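Local structure of allergen Aed a 2 (Aedes aegypti, 3DXL) at residues A[20-23]-A[24-28]; A[92-95]-A[96-100]; A[161-164]-A[165-168]; A[184-187]-A[188-191]; A[275-279]-A[280-284]. The protein binds and sequesters host biogenic amines and leukotrienes in two separate pockets, modulating the blood feeding of female mosquitoes on vertebrates. One frame throughout, in Å; residues are numbered along the deposited sequence.

Five local contacts sample both odorant-binding-protein-like halves of the chain. Contacts 1 and 2 lie in the N-terminal, lipid-binding half, their centres about 31 Å apart; Y92 of contact 2 comes within about 6 Å, side chain to side chain, of W37, which binds leukotriene E4. Contacts 3 and 4 belong to the C-terminal, amine-binding half, with centres about 14 Å apart, and they touch: Y161 OH meets E188 OE2 at 3.2 Å, and the ring of Y162 meets that of H189, which binds noradrenaline, edge to face. Contact 5, in the loop after helix 257-271, touches contact 1, where R27 NE reaches L278 O at 2.8 Å and R27 NH2 reaches N277 O.

Contact 1 (A[20-23]-A[24-28]); sequences NLED and GANRL
R27 NH1 lies 3.0 Å from the backbone carbonyl O of E22 and donates a hydrogen bond to it. The nitrogen stands above the carbonyl plane, so the arginine comes at this oxygen from over the peptide. D23 OD1 makes a salt bridge to the same NH1 at 3.2 Å, its carboxylate turned almost parallel to the guanidinium, with 8° between the planes. Over one face of the guanidinium sits L21, whose CB is 3.6 Å from R27 NH1. A second bond joins E22 to N26: N26 ND2 donates to E22 OE1 at 2.9 Å and 162°. The two side chains run side by side in the same direction, and the carboxylate oxygen is met on its syn side, somewhat out of the carboxylate plane.

These bonds tie the loop after helix 6-20 to the start of helix 27-34. Between them, G24 to R27 form a type I beta turn, closed by R27 N donating to G24 O at 3.1 Å. A water bridges the turn by donating to E22 OE1 and accepting from N26 N.

R27 reaches back to the E22 carbonyl because its CG is anti to the backbone N (chi1 -170°) and the chain stays extended as far as NE. Farther out, R27 NE and NH2 donate to the carbonyls of L278 and N277 in the 275-279 segment, which fixes the rotation of the guanidinium. L21 packs on M30, L31 and W34 of helix 27-34, while E22 touches A46 of helix 45-58.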
loop_
_atom_site.group_PDB
_atom_site.type_symbol
_atom_site.label_atom_id
_atom_site.label_comp_id
_atom_site.label_asym_id
_atom_site.label_seq_id
_atom_site.Cartn_x
_atom_site.Cartn_y
_atom_site.Cartn_z
ATOM N N ASN A 20 -0.327 0.314 14.249
ATOM C CA ASN A 20 0.482 0.353 15.468
ATOM C C ASN A 20 0.302 1.555 16.373
ATOM O O ASN A 20 0.706 1.509 17.536
ATOM C CB ASN A 20 1.954 0.124 15.127
ATOM C CG ASN A 20 2.200 -1.270 14.617
ATOM O OD1 ASN A 20 2.165 -2.236 15.385
ATOM N ND2 ASN A 20 2.414 -1.396 13.315
ATOM N N LEU A 21 -0.293 2.635 15.882
ATOM C CA LEU A 21 -0.569 3.765 16.761
ATOM C C LEU A 21 -1.440 3.313 17.924
ATOM O O LEU A 21 -2.339 2.496 17.748
ATOM C CB LEU A 21 -1.301 4.872 16.004
ATOM C CG LEU A 21 -0.469 5.774 15.098
ATOM C CD1 LEU A 21 -1.385 6.589 14.209
ATOM C CD2 LEU A 21 0.423 6.690 15.916
ATOM N N GLU A 22 -1.191 3.848 19.113
ATOM C CA GLU A 22 -2.060 3.589 20.250
ATOM C C GLU A 22 -3.408 4.251 20.023
ATOM O O GLU A 22 -3.533 5.168 19.208
ATOM C CB GLU A 22 -1.421 4.106 21.539
ATOM C CG GLU A 22 -0.225 3.286 21.982
ATOM C CD GLU A 22 0.279 3.655 23.356
ATOM O OE1 GLU A 22 -0.211 4.632 23.956
ATOM O OE2 GLU A 22 1.179 2.945 23.833
ATOM N N ASP A 23 -4.403 3.782 20.771
ATOM C CA ASP A 23 -5.778 4.240 20.642
ATOM C C ASP A 23 -6.194 5.188 21.755
ATOM O O ASP A 23 -7.387 5.468 21.912
ATOM C CB ASP A 23 -6.729 3.040 20.652
ATOM C CG ASP A 23 -6.654 2.225 19.389
ATOM O OD1 ASP A 23 -6.728 2.832 18.299
ATOM O OD2 ASP A 23 -6.526 0.989 19.477
ATOM N N GLY A 24 -5.232 5.659 22.541
ATOM C CA GLY A 24 -5.530 6.575 23.634
ATOM C C GLY A 24 -4.898 7.947 23.489
ATOM O O GLY A 24 -4.679 8.445 22.376
ATOM N N ALA A 25 -4.589 8.552 24.629
ATOM C CA ALA A 25 -4.039 9.903 24.677
ATOM C C ALA A 25 -2.698 10.067 23.950
ATOM O O ALA A 25 -2.341 11.174 23.557
ATOM C CB ALA A 25 -3.922 10.376 26.114
ATOM N N ASN A 26 -1.962 8.975 23.769
ATOM C CA ASN A 26 -0.663 9.053 23.102
ATOM C C ASN A 26 -0.733 9.060 21.581
ATOM O O ASN A 26 0.292 9.235 20.922
ATOM C CB ASN A 26 0.242 7.909 23.551
ATOM C CG ASN A 26 0.581 7.975 25.017
ATOM O OD1 ASN A 26 0.752 9.057 25.586
ATOM N ND2 ASN A 26 0.687 6.812 25.642
ATOM N N ARG A 27 -1.926 8.875 21.016
ATOM C CA ARG A 27 -2.047 8.692 19.569
ATOM C C ARG A 27 -1.499 9.868 18.767
ATOM O O ARG A 27 -0.634 9.690 17.908
ATOM C CB ARG A 27 -3.488 8.395 19.157
ATOM C CG ARG A 27 -3.590 7.965 17.696
ATOM C CD ARG A 27 -5.022 7.574 17.342
ATOM N NE ARG A 27 -5.160 7.050 15.988
ATOM C CZ ARG A 27 -5.096 5.766 15.649
ATOM N NH1 ARG A 27 -4.889 4.826 16.566
ATOM N NH2 ARG A 27 -5.264 5.408 14.378
ATOM N N LEU A 28 -2.021 11.061 19.026
ATOM C CA LEU A 28 -1.595 12.227 18.257
ATOM C C LEU A 28 -0.115 12.604 18.473
ATOM O O LEU A 28 0.593 12.870 17.499
ATOM C CB LEU A 28 -2.543 13.417 18.472
ATOM C CG LEU A 28 -3.956 13.246 17.891
ATOM C CD1 LEU A 28 -4.803 14.459 18.232
ATOM C CD2 LEU A 28 -3.930 13.017 16.387
HETATM O O HOH W 1 -3.779 1.657 15.640
HETATM O O HOH W 2 -2.500 6.139 24.167
#

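Contact 2 (A[92-95]-A[96-100]); sequences YANA and VKQLP
Y92 O, A93 O and N94 O each accept a hydrogen bond from the backbone N four residues on, the alpha-helical pattern of the last turns of helix 86-97. The straightest runs from K97 N to A93 O, 2.8 Å with an angle of 171° at the hydrogen. V96 N to Y92 O measures 3.1 Å. Toward the end of the helix the bonds deteriorate: Q98 N still reaches N94 O, clearly bent, but L99 N to A95 O is weak at 3.3 Å. L99 N also donates to V96 O, three residues back, as the chain turns off into an extended course.

On the inner side Y92 and V96 lie side by side, pointing the same way. V96 CG2 touches the tyrosine ring obliquely, 3.9 Å from Y92 CE1. With V96 CG1 anti to the backbone N (chi1 173°), it is CG2 that stands beside that N and is turned back toward Y92. Both residues pack on I73 of helix 71-79 and V116 of helix 106-119. On the outer side N94 and Q98 also run alongside one another, their amide planes 24° apart; the Q98 chain lies along the N94 carbonyl, and Q98 NE2 is 3.6 Å from N94 CB.

Y92 OH hydrogen-bonds to Y113 OH and to a glycerol, probably from the crystallisation liquor; the Y92 side chain lies about 6 Å from that of W37 of the leukotriene E4 site. The helix thus has two characters: a greasy inner stripe ending in one polar hydroxyl near the lipid pocket, and an outer N94-Q98 pair with no hydrogen bond between its side chains.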
loop_
_atom_site.group_PDB
_atom_site.type_symbol
_atom_site.label_atom_id
_atom_site.label_comp_id
_atom_site.label_asym_id
_atom_site.label_seq_id
_atom_site.Cartn_x
_atom_site.Cartn_y
_atom_site.Cartn_z
ATOM N N TYR A 92 25.474 3.463 5.079
ATOM C CA TYR A 92 24.191 3.014 5.609
ATOM C C TYR A 92 24.012 1.517 5.357
ATOM O O TYR A 92 23.674 0.755 6.272
ATOM C CB TYR A 92 23.073 3.856 4.981
ATOM C CG TYR A 92 21.639 3.436 5.250
ATOM C CD1 TYR A 92 21.244 2.934 6.486
ATOM C CD2 TYR A 92 20.668 3.584 4.258
ATOM C CE1 TYR A 92 19.919 2.572 6.717
ATOM C CE2 TYR A 92 19.343 3.223 4.481
ATOM C CZ TYR A 92 18.976 2.721 5.704
ATOM O OH TYR A 92 17.655 2.375 5.912
ATOM N N ALA A 93 24.268 1.081 4.127
ATOM C CA ALA A 93 24.163 -0.337 3.803
ATOM C C ALA A 93 25.115 -1.176 4.662
ATOM O O ALA A 93 24.740 -2.235 5.170
ATOM C CB ALA A 93 24.429 -0.571 2.328
ATOM N N ASN A 94 26.348 -0.692 4.823
ATOM C CA ASN A 94 27.333 -1.353 5.680
ATOM C C ASN A 94 26.857 -1.505 7.123
ATOM O O ASN A 94 27.006 -2.574 7.712
ATOM C CB ASN A 94 28.681 -0.620 5.633
ATOM C CG ASN A 94 29.418 -0.842 4.331
ATOM O OD1 ASN A 94 29.119 -1.771 3.580
ATOM N ND2 ASN A 94 30.397 0.017 4.055
ATOM N N ALA A 95 26.286 -0.440 7.686
ATOM C CA ALA A 95 25.752 -0.491 9.051
ATOM C C ALA A 95 24.644 -1.543 9.188
ATOM O O ALA A 95 24.589 -2.277 10.174
ATOM C CB ALA A 95 25.269 0.879 9.491
ATOM N N VAL A 96 23.777 -1.637 8.183
ATOM C CA VAL A 96 22.728 -2.663 8.188
ATOM C C VAL A 96 23.323 -4.072 8.059
ATOM O O VAL A 96 22.984 -4.962 8.837
ATOM C CB VAL A 96 21.653 -2.395 7.101
ATOM C CG1 VAL A 96 20.661 -3.562 7.007
ATOM C CG2 VAL A 96 20.908 -1.107 7.412
ATOM N N LYS A 97 24.226 -4.254 7.096
ATOM C CA LYS A 97 24.912 -5.536 6.875
ATOM C C LYS A 97 25.610 -6.087 8.118
ATOM O O LYS A 97 25.683 -7.303 8.307
ATOM C CB LYS A 97 25.931 -5.401 5.743
ATOM C CG LYS A 97 25.346 -5.583 4.352
ATOM C CD LYS A 97 26.407 -5.452 3.259
ATOM C CE LYS A 97 27.176 -6.751 3.033
ATOM N NZ LYS A 97 28.040 -7.118 4.189
ATOM N N GLN A 98 26.111 -5.185 8.958
ATOM C CA GLN A 98 26.904 -5.556 10.132
ATOM C C GLN A 98 26.096 -5.694 11.429
ATOM O O GLN A 98 26.635 -6.099 12.460
ATOM C CB GLN A 98 28.059 -4.570 10.306
ATOM C CG GLN A 98 29.097 -4.673 9.189
ATOM C CD GLN A 98 29.910 -3.404 9.002
ATOM O OE1 GLN A 98 30.235 -2.708 9.962
ATOM N NE2 GLN A 98 30.253 -3.103 7.754
ATOM N N LEU A 99 24.803 -5.371 11.380
ATOM C CA LEU A 99 23.907 -5.666 12.500
ATOM C C LEU A 99 23.888 -7.174 12.758
ATOM O O LEU A 99 23.968 -7.966 11.809
ATOM C CB LEU A 99 22.483 -5.160 12.221
ATOM C CG LEU A 99 22.264 -3.651 12.283
ATOM C CD1 LEU A 99 20.822 -3.334 11.872
ATOM C CD2 LEU A 99 22.567 -3.109 13.671
ATOM N N PRO A 100 23.794 -7.581 14.039
ATOM C CA PRO A 100 23.768 -9.010 14.325
ATOM C C PRO A 100 22.448 -9.637 13.897
ATOM O O PRO A 100 21.449 -8.928 13.708
ATOM C CB PRO A 100 23.889 -9.060 15.851
ATOM C CG PRO A 100 23.285 -7.784 16.309
ATOM C CD PRO A 100 23.696 -6.778 15.272
#

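Contact 3 (A[161-164]-A[165-168]); sequences YYPA and GSDK
P163 O is held twice by S166 in the loop between helices 153-161 and 172-175: S166 N closes a type II beta turn from P163 to S166 on this oxygen, and S166 OG adds a second bond. S166 N donates to P163 O at 3.1 Å from above the carbonyl plane, while S166 OG donates at 2.6 Å in that plane, on a lone pair. The serine hydroxyl is in turn an acceptor for K168 N, an ST turn that carries the chain on from the first turn. What puts OG between its two partners is a chi1 of 80°, with the oxygen lodged between the backbone N and the carbonyl carbon. G165, at the third position of the turn, has the positive phi of 83° that a type II turn calls for.

The close packing is on the inner side. Here Y162 CD1 approaches K168 O to 3.5 Å, the oxygen lying at the edge of the ring, near its plane, and the tyrosine and lysine side chains cross at about a right angle. That ring also meets H189, a noradrenaline-binding residue, edge to face, and Y162 packs on F186, L172 and I175, which places the turn close to the amine site, probably behind its wall. The outer side is looser: A164 and G165 are exposed at the tip.

K168 spans the mouth of the loop. Its chain bends at chi3 (-85°) and lays CE 3.7 Å from P163 CD; near the end of helix 153-161, K168 NZ donates a hydrogen bond to Y161 O, 2.7 Å, from above the carbonyl plane.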
loop_
_atom_site.group_PDB
_atom_site.type_symbol
_atom_site.label_atom_id
_atom_site.label_comp_id
_atom_site.label_asym_id
_atom_site.label_seq_id
_atom_site.Cartn_x
_atom_site.Cartn_y
_atom_site.Cartn_z
ATOM N N TYR A 161 -6.236 4.535 -18.015
ATOM C CA TYR A 161 -6.762 3.600 -19.009
ATOM C C TYR A 161 -7.995 4.099 -19.755
ATOM O O TYR A 161 -8.245 3.658 -20.877
ATOM C CB TYR A 161 -6.995 2.221 -18.382
ATOM C CG TYR A 161 -5.696 1.620 -17.905
ATOM C CD1 TYR A 161 -4.774 1.097 -18.817
ATOM C CD2 TYR A 161 -5.359 1.612 -16.554
ATOM C CE1 TYR A 161 -3.569 0.574 -18.390
ATOM C CE2 TYR A 161 -4.145 1.082 -16.123
ATOM C CZ TYR A 161 -3.261 0.568 -17.044
ATOM O OH TYR A 161 -2.055 0.040 -16.617
ATOM N N TYR A 162 -8.745 5.005 -19.132
ATOM C CA TYR A 162 -9.974 5.578 -19.706
ATOM C C TYR A 162 -9.896 7.102 -19.570
ATOM O O TYR A 162 -10.671 7.702 -18.834
ATOM C CB TYR A 162 -11.219 5.001 -18.998
ATOM C CG TYR A 162 -11.259 3.502 -19.065
ATOM C CD1 TYR A 162 -11.865 2.855 -20.145
ATOM C CD2 TYR A 162 -10.658 2.719 -18.074
ATOM C CE1 TYR A 162 -11.873 1.477 -20.235
ATOM C CE2 TYR A 162 -10.651 1.347 -18.153
ATOM C CZ TYR A 162 -11.263 0.727 -19.234
ATOM O OH TYR A 162 -11.260 -0.634 -19.299
ATOM N N PRO A 163 -8.949 7.738 -20.287
ATOM C CA PRO A 163 -8.658 9.143 -20.003
ATOM C C PRO A 163 -9.811 10.108 -20.291
ATOM O O PRO A 163 -10.556 9.936 -21.264
ATOM C CB PRO A 163 -7.462 9.457 -20.922
ATOM C CG PRO A 163 -6.944 8.146 -21.369
ATOM C CD PRO A 163 -8.089 7.203 -21.355
ATOM N N ALA A 164 -9.948 11.115 -19.439
ATOM C CA ALA A 164 -10.853 12.233 -19.679
ATOM C C ALA A 164 -10.590 12.821 -21.058
ATOM O O ALA A 164 -9.439 12.932 -21.492
ATOM C CB ALA A 164 -10.679 13.293 -18.608
ATOM N N GLY A 165 -11.669 13.187 -21.742
ATOM C CA GLY A 165 -11.584 13.783 -23.074
ATOM C C GLY A 165 -11.440 12.783 -24.208
ATOM O O GLY A 165 -11.464 13.168 -25.382
ATOM N N SER A 166 -11.301 11.500 -23.871
ATOM C CA SER A 166 -11.194 10.442 -24.865
ATOM C C SER A 166 -12.523 9.722 -25.042
ATOM O O SER A 166 -13.405 9.810 -24.189
ATOM C CB SER A 166 -10.125 9.426 -24.459
ATOM O OG SER A 166 -10.638 8.530 -23.487
ATOM N N ASP A 167 -12.636 8.990 -26.145
ATOM C CA ASP A 167 -13.810 8.178 -26.429
ATOM C C ASP A 167 -13.939 6.961 -25.499
ATOM O O ASP A 167 -14.946 6.259 -25.532
ATOM C CB ASP A 167 -13.825 7.753 -27.908
ATOM C CG ASP A 167 -12.642 6.872 -28.295
ATOM O OD1 ASP A 167 -11.818 6.503 -27.427
ATOM O OD2 ASP A 167 -12.538 6.541 -29.500
ATOM N N LYS A 168 -12.914 6.723 -24.678
ATOM C CA LYS A 168 -12.907 5.626 -23.704
ATOM C C LYS A 168 -13.598 5.994 -22.397
ATOM O O LYS A 168 -14.056 5.115 -21.658
ATOM C CB LYS A 168 -11.464 5.198 -23.414
ATOM C CG LYS A 168 -10.749 4.610 -24.623
ATOM C CD LYS A 168 -9.510 3.809 -24.238
ATOM C CE LYS A 168 -8.270 4.681 -24.073
ATOM N NZ LYS A 168 -7.158 3.980 -23.352
#

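Contact 4 (A[184-187]-A[188-191]); sequences ALFK and EHTD
A184 through K187 each offer a carbonyl to the backbone N four residues on, forming the first turns of helix 184-196; H189 N to L185 O is the straightest of these bonds, 2.9 Å and 169°.

F186 O has a second donor besides T190 N. T190 OG1 also gives its proton to this oxygen at 2.9 Å, and the two donors arrive from opposite faces of the carbonyl plane, so that this one oxygen is gripped by both the backbone and the side chain of the same threonine. The hydroxyl is brought there by a chi1 of -62°, which sets OG1 beside the backbone N. The same OG1 lies over one face of the F186 ring, offset toward the rim, 3.3 Å from F186 CZ. H189 flanks that ring obliquely, with H189 CD2 4.1 Å from F186 CE1 and the planes at 33°.

On the other flanks, K187 NZ forms a salt bridge with E242 and D191 OD1 is hydrogen-bonded to S244, both pairs linking this helix to the neighbourhood of helix 243-253.

H189 binds noradrenaline, and here its NE2 is hydrogen-bonded to a glycerol, probably from the crystallisation liquor, that also makes a weak bond to T190 OG1. With F186 oblique to the imidazole, the glycerol bonded to NE2 is consistent with NE2 facing the amine pocket.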
loop_
_atom_site.group_PDB
_atom_site.type_symbol
_atom_site.label_atom_id
_atom_site.label_comp_id
_atom_site.label_asym_id
_atom_site.label_seq_id
_atom_site.Cartn_x
_atom_site.Cartn_y
_atom_site.Cartn_z
ATOM N N ALA A 184 -8.749 -6.680 -23.189
ATOM C CA ALA A 184 -7.390 -6.519 -22.668
ATOM C C ALA A 184 -7.202 -5.232 -21.864
ATOM O O ALA A 184 -6.535 -5.233 -20.823
ATOM C CB ALA A 184 -6.371 -6.587 -23.809
ATOM N N LEU A 185 -7.780 -4.134 -22.342
ATOM C CA LEU A 185 -7.678 -2.855 -21.640
ATOM C C LEU A 185 -8.255 -2.946 -20.232
ATOM O O LEU A 185 -7.619 -2.503 -19.269
ATOM C CB LEU A 185 -8.370 -1.735 -22.423
ATOM C CG LEU A 185 -8.339 -0.330 -21.812
ATOM C CD1 LEU A 185 -6.915 0.179 -21.660
ATOM C CD2 LEU A 185 -9.153 0.650 -22.642
ATOM N N PHE A 186 -9.449 -3.517 -20.099
ATOM C CA PHE A 186 -10.063 -3.638 -18.793
ATOM C C PHE A 186 -9.277 -4.571 -17.865
ATOM O O PHE A 186 -9.191 -4.333 -16.659
ATOM C CB PHE A 186 -11.526 -4.069 -18.894
ATOM C CG PHE A 186 -12.210 -4.119 -17.566
ATOM C CD1 PHE A 186 -12.522 -2.943 -16.885
ATOM C CD2 PHE A 186 -12.499 -5.341 -16.973
ATOM C CE1 PHE A 186 -13.147 -2.984 -15.647
ATOM C CE2 PHE A 186 -13.124 -5.390 -15.728
ATOM C CZ PHE A 186 -13.446 -4.213 -15.069
ATOM N N LYS A 187 -8.694 -5.625 -18.422
ATOM C CA LYS A 187 -7.851 -6.508 -17.626
ATOM C C LYS A 187 -6.619 -5.790 -17.077
ATOM O O LYS A 187 -6.223 -6.023 -15.942
ATOM C CB LYS A 187 -7.470 -7.759 -18.420
ATOM C CG LYS A 187 -8.681 -8.625 -18.773
ATOM C CD LYS A 187 -8.280 -9.927 -19.430
ATOM C CE LYS A 187 -9.505 -10.744 -19.819
ATOM N NZ LYS A 187 -9.111 -11.979 -20.542
ATOM N N GLU A 188 -6.049 -4.887 -17.864
ATOM C CA GLU A 188 -4.894 -4.117 -17.412
ATOM C C GLU A 188 -5.301 -3.081 -16.371
ATOM O O GLU A 188 -4.616 -2.891 -15.369
ATOM C CB GLU A 188 -4.213 -3.430 -18.590
ATOM C CG GLU A 188 -2.778 -3.030 -18.294
ATOM C CD GLU A 188 -2.098 -2.306 -19.445
ATOM O OE1 GLU A 188 -2.570 -2.409 -20.601
ATOM O OE2 GLU A 188 -1.086 -1.620 -19.178
ATOM N N HIS A 189 -6.410 -2.395 -16.615
ATOM C CA HIS A 189 -6.951 -1.454 -15.660
ATOM C C HIS A 189 -7.231 -2.132 -14.311
ATOM O O HIS A 189 -6.899 -1.595 -13.243
ATOM C CB HIS A 189 -8.225 -0.806 -16.222
ATOM C CG HIS A 189 -9.041 -0.125 -15.174
ATOM N ND1 HIS A 189 -8.712 1.110 -14.657
ATOM C CD2 HIS A 189 -10.124 -0.547 -14.483
ATOM C CE1 HIS A 189 -9.581 1.435 -13.715
ATOM N NE2 HIS A 189 -10.450 0.447 -13.594
ATOM N N THR A 190 -7.810 -3.328 -14.357
ATOM C CA THR A 190 -8.166 -4.040 -13.143
ATOM C C THR A 190 -6.905 -4.509 -12.421
ATOM O O THR A 190 -6.864 -4.506 -11.195
ATOM C CB THR A 190 -9.121 -5.199 -13.465
ATOM O OG1 THR A 190 -10.337 -4.666 -14.027
ATOM C CG2 THR A 190 -9.479 -5.976 -12.235
ATOM N N ASP A 191 -5.872 -4.876 -13.176
ATOM C CA ASP A 191 -4.559 -5.154 -12.582
ATOM C C ASP A 191 -4.021 -3.926 -11.828
ATOM O O ASP A 191 -3.515 -4.047 -10.703
ATOM C CB ASP A 191 -3.577 -5.632 -13.659
ATOM C CG ASP A 191 -2.292 -6.183 -13.072
ATOM O OD1 ASP A 191 -2.356 -7.121 -12.247
ATOM O OD2 ASP A 191 -1.229 -5.665 -13.435
#

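Contact 5 (A[275-279]-A[280-284]); sequences AFNLP and KNQAY. Unlike the reference sequence in segment 280-284: N281 (reference Lys).
Q282 lays its terminal amide flat over the ring of F276: the planes are 8° apart, and Q282 NE2 sits 3.5 Å above the ring, over its centre. This is an amide-aromatic stack, although the two side chains as a whole cross at about a right angle. From that position NE2 donates to F276 O, 2.9 Å away, in a nearly straight bond with the oxygen in the amide's own plane. The ring is brought face-on to the glutamine amide because CG of F276 is anti to its backbone N, and the extended Q282 chain carries the amide back across it.

N277 is turned quite differently. Its amide stands almost perpendicular to that of Q282, planes 89° apart, and presents OD1 to the backbone: Q282 N donates to N277 OD1 at 2.8 Å and 170°.

These contacts lie in the loop between helix 257-271 and strand 295-296. A275 to L278 make a type I beta turn, closed by L278 N donating to A275 O, and the chain then doubles back beyond P279. One water spans the bend by donating to both F276 O and K280 O, each 2.7 Å from it; another connects N277 ND2 to Q282 O.

F276 rests on V269 and R270 of helix 257-271. On the far flank L278 packs on M17 and E18 of helix 6-20.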
loop_
_atom_site.group_PDB
_atom_site.type_symbol
_atom_site.label_atom_id
_atom_site.label_comp_id
_atom_site.label_asym_id
_atom_site.label_seq_id
_atom_site.Cartn_x
_atom_site.Cartn_y
_atom_site.Cartn_z
ATOM N N ALA A 275 -3.489 8.448 5.025
ATOM C CA ALA A 275 -3.587 8.697 6.467
ATOM C C ALA A 275 -5.027 8.788 7.000
ATOM O O ALA A 275 -5.245 9.301 8.097
ATOM C CB ALA A 275 -2.799 9.954 6.843
ATOM N N PHE A 276 -5.997 8.270 6.233
ATOM C CA PHE A 276 -7.434 8.266 6.584
ATOM C C PHE A 276 -7.734 8.016 8.066
ATOM O O PHE A 276 -8.512 8.748 8.684
ATOM C CB PHE A 276 -8.142 7.214 5.726
ATOM C CG PHE A 276 -9.642 7.206 5.854
ATOM C CD1 PHE A 276 -10.420 7.997 5.020
ATOM C CD2 PHE A 276 -10.274 6.383 6.780
ATOM C CE1 PHE A 276 -11.807 7.975 5.111
ATOM C CE2 PHE A 276 -11.668 6.364 6.879
ATOM C CZ PHE A 276 -12.426 7.161 6.042
ATOM N N ASN A 277 -7.133 6.966 8.622
ATOM C CA ASN A 277 -7.422 6.530 9.986
ATOM C C ASN A 277 -6.410 6.969 11.032
ATOM O O ASN A 277 -6.519 6.557 12.192
ATOM C CB ASN A 277 -7.561 5.006 10.024
ATOM C CG ASN A 277 -8.949 4.534 9.632
ATOM O OD1 ASN A 277 -9.942 5.144 10.012
ATOM N ND2 ASN A 277 -9.023 3.421 8.904
ATOM N N LEU A 278 -5.438 7.792 10.647
ATOM C CA LEU A 278 -4.319 8.050 11.557
ATOM C C LEU A 278 -4.625 9.002 12.720
ATOM O O LEU A 278 -4.354 8.656 13.868
ATOM C CB LEU A 278 -3.031 8.419 10.811
ATOM C CG LEU A 278 -2.569 7.405 9.760
ATOM C CD1 LEU A 278 -1.177 7.762 9.264
ATOM C CD2 LEU A 278 -2.600 5.987 10.279
ATOM N N PRO A 279 -5.195 10.199 12.452
ATOM C CA PRO A 279 -5.538 11.041 13.611
ATOM C C PRO A 279 -6.452 10.324 14.620
ATOM O O PRO A 279 -6.295 10.500 15.829
ATOM C CB PRO A 279 -6.241 12.243 12.971
ATOM C CG PRO A 279 -5.658 12.313 11.595
ATOM C CD PRO A 279 -5.535 10.870 11.183
ATOM N N LYS A 280 -7.385 9.517 14.117
ATOM C CA LYS A 280 -8.234 8.666 14.946
ATOM C C LYS A 280 -8.934 7.687 14.030
ATOM O O LYS A 280 -9.336 8.050 12.920
ATOM C CB LYS A 280 -9.276 9.490 15.721
ATOM C CG LYS A 280 -10.049 8.722 16.805
ATOM C CD LYS A 280 -9.116 8.195 17.902
ATOM C CE LYS A 280 -9.890 7.605 19.076
ATOM N NZ LYS A 280 -8.983 7.016 20.113
ATOM N N ASN A 281 -9.047 6.441 14.478
ATOM C CA ASN A 281 -9.835 5.448 13.769
ATOM C C ASN A 281 -11.211 6.034 13.450
ATOM O O ASN A 281 -11.914 6.509 14.347
ATOM C CB ASN A 281 -9.943 4.173 14.609
ATOM C CG ASN A 281 -11.106 3.295 14.199
ATOM O OD1 ASN A 281 -12.226 3.447 14.700
ATOM N ND2 ASN A 281 -10.846 2.357 13.299
ATOM N N GLN A 282 -11.571 6.033 12.167
ATOM C CA GLN A 282 -12.870 6.553 11.731
ATOM C C GLN A 282 -13.919 5.451 11.741
ATOM O O GLN A 282 -13.642 4.315 11.355
ATOM C CB GLN A 282 -12.773 7.187 10.338
ATOM C CG GLN A 282 -11.897 8.436 10.265
ATOM C CD GLN A 282 -12.210 9.318 9.061
ATOM O OE1 GLN A 282 -13.371 9.648 8.799
ATOM N NE2 GLN A 282 -11.173 9.717 8.331
ATOM N N ALA A 283 -15.122 5.793 12.196
ATOM C CA ALA A 283 -16.237 4.853 12.201
ATOM C C ALA A 283 -16.793 4.704 10.790
ATOM O O ALA A 283 -17.003 5.700 10.085
ATOM C CB ALA A 283 -17.329 5.315 13.162
ATOM N N TYR A 284 -17.010 3.460 10.377
ATOM C CA TYR A 284 -17.624 3.178 9.082
ATOM C C TYR A 284 -19.141 3.257 9.158
ATOM O O TYR A 284 -19.751 2.643 10.025
ATOM C CB TYR A 284 -17.221 1.789 8.565
ATOM C CG TYR A 284 -18.012 1.362 7.340
ATOM C CD1 TYR A 284 -17.810 1.985 6.113
ATOM C CD2 TYR A 284 -18.983 0.358 7.416
ATOM C CE1 TYR A 284 -18.533 1.615 4.987
ATOM C CE2 TYR A 284 -19.718 -0.020 6.292
ATOM C CZ TYR A 284 -19.487 0.612 5.087
ATOM O OH TYR A 284 -20.194 0.247 3.970
HETATM O O HOH W 3 -8.816 9.997 11.087
HETATM O O HOH W 4 -12.207 2.738 8.919
#